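Side-chain contact in gifsy-2 prophage ATP-binding sugar transporter-like protein (Salmonella typhimurium LT2, PDB 2PP6), which is of uncertain function, a small prophage-encoded beta-barrel protein that may bind ATP and take part in sugar transport: residues A[55-59]-A[60-64]. Sequence-based numbering, arbitrary orientation.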
loop_
_atom_site.group_PDB
_atom_site.type_symbol
_atom_site.label_atom_id
_atom_site.label_comp_id
_atom_site.label_asym_id
_atom_site.label_seq_id
_atom_site.Cartn_x
_atom_site.Cartn_y
_atom_site.Cartn_z
ATOM N N VAL A 55 5.535 -23.493 -6.218
ATOM C CA VAL A 55 5.376 -22.727 -4.980
ATOM C C VAL A 55 6.473 -21.698 -4.781
ATOM O O VAL A 55 7.589 -21.884 -5.259
ATOM C CB VAL A 55 5.443 -23.638 -3.754
ATOM C CG1 VAL A 55 4.571 -24.860 -3.961
ATOM C CG2 VAL A 55 6.890 -24.042 -3.499
ATOM N N VAL A 56 6.172 -20.614 -4.073
ATOM C CA VAL A 56 7.219 -19.644 -3.806
ATOM C C VAL A 56 7.535 -19.677 -2.303
ATOM O O VAL A 56 6.644 -19.798 -1.466
ATOM C CB VAL A 56 6.854 -18.225 -4.306
ATOM C CG1 VAL A 56 5.616 -18.277 -5.133
ATOM C CG2 VAL A 56 6.744 -17.278 -3.168
ATOM N N VAL A 57 8.823 -19.614 -1.982
ATOM C CA VAL A 57 9.316 -19.699 -0.616
ATOM C C VAL A 57 9.357 -18.375 0.127
ATOM O O VAL A 57 10.071 -17.456 -0.265
ATOM C CB VAL A 57 10.731 -20.316 -0.623
ATOM C CG1 VAL A 57 11.231 -20.528 0.803
ATOM C CG2 VAL A 57 10.697 -21.627 -1.370
ATOM N N PHE A 58 8.621 -18.281 1.225
ATOM C CA PHE A 58 8.596 -17.039 1.987
ATOM C C PHE A 58 9.590 -16.930 3.137
ATOM O O PHE A 58 10.092 -15.847 3.412
ATOM C CB PHE A 58 7.186 -16.769 2.494
ATOM C CG PHE A 58 6.272 -16.189 1.447
ATOM C CD1 PHE A 58 5.763 -14.911 1.587
ATOM C CD2 PHE A 58 5.931 -16.922 0.310
ATOM C CE1 PHE A 58 4.927 -14.366 0.607
ATOM C CE2 PHE A 58 5.094 -16.387 -0.669
ATOM C CZ PHE A 58 4.592 -15.110 -0.525
ATOM N N SER A 59 9.896 -18.035 3.799
ATOM C CA SER A 59 10.838 -18.004 4.911
ATOM C C SER A 59 12.203 -17.537 4.413
ATOM O O SER A 59 12.592 -17.838 3.278
ATOM C CB SER A 59 10.950 -19.397 5.521
ATOM O OG SER A 59 9.677 -19.858 5.929
ATOM N N GLY A 60 12.936 -16.799 5.248
ATOM C CA GLY A 60 14.245 -16.318 4.829
ATOM C C GLY A 60 15.373 -17.180 5.355
ATOM O O GLY A 60 16.537 -16.831 5.211
ATOM N N ASN A 61 15.037 -18.320 5.953
ATOM C CA ASN A 61 16.060 -19.172 6.532
ATOM C C ASN A 61 16.466 -20.376 5.694
ATOM O O ASN A 61 17.168 -21.253 6.182
ATOM C CB ASN A 61 15.633 -19.623 7.938
ATOM C CG ASN A 61 14.451 -20.575 7.922
ATOM O OD1 ASN A 61 13.470 -20.338 7.226
ATOM N ND2 ASN A 61 14.530 -21.640 8.713
ATOM N N VAL A 62 16.038 -20.403 4.432
ATOM C CA VAL A 62 16.388 -21.491 3.516
ATOM C C VAL A 62 16.842 -20.949 2.174
ATOM O O VAL A 62 16.481 -19.834 1.781
ATOM C CB VAL A 62 15.194 -22.461 3.226
ATOM C CG1 VAL A 62 14.785 -23.186 4.486
ATOM C CG2 VAL A 62 14.021 -21.691 2.675
ATOM N N ILE A 63 17.646 -21.747 1.481
ATOM C CA ILE A 63 18.133 -21.420 0.134
ATOM C C ILE A 63 17.896 -22.687 -0.682
ATOM O O ILE A 63 18.775 -23.547 -0.777
ATOM C CB ILE A 63 19.646 -21.108 0.092
ATOM C CG1 ILE A 63 20.265 -21.322 1.469
ATOM C CG2 ILE A 63 19.864 -19.690 -0.380
ATOM C CD1 ILE A 63 21.751 -21.062 1.509
ATOM N N PRO A 64 16.700 -22.824 -1.274
ATOM C CA PRO A 64 16.388 -24.015 -2.068
ATOM C C PRO A 64 17.295 -24.231 -3.276
ATOM O O PRO A 64 17.809 -23.280 -3.855
ATOM C CB PRO A 64 14.929 -23.793 -2.449
ATOM C CG PRO A 64 14.819 -22.308 -2.524
ATOM C CD PRO A 64 15.582 -21.864 -1.305
#
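Val57 meets Val62 and Pro64 where the chain leaves strand 53-57 and doubles back over the strand's end. Val57 is the last residue of that strand, which lies between strands 32-38 and 88-95 in a closed antiparallel barrel. Its two methyl groups serve different partners. CG1 lies anti to the backbone N (chi1 -175°) and comes within 3.6 Å of Val62 CG2. The two valine side chains pass each other at a slant. The other branch, CG2, faces the proline ring, with Val57 CG2 4.3 Å from Pro64 CG, a looser touch. Val57 and Pro64 both also pack on Pro89 and Leu91 of strand 88-95, while Val62 reaches Thr32.

Phe58 turns away from the returning chain. Its ring packs against helix 2-23 and makes a cation-pi contact with Lys88.

Ser59 lies in the loop that follows the strand. Its CB is 3.2 Å from Asn61 OD1, a contact rather than a bond. The Asn61 side chain turns this amide oxygen back toward Ser59, with CG between the backbone N and the carbonyl carbon (chi1 68°). The Ser59 hydroxyl is engaged elsewhere, in a hydrogen bond with Ile35 N on strand 32-38.

The work is thus divided. Apolar packing of Val57, Val62 and Pro64 joins the returning loop to the strand end, while the Ser59 OG bond to Ile35 N fixes the loop's start to strand 32-38.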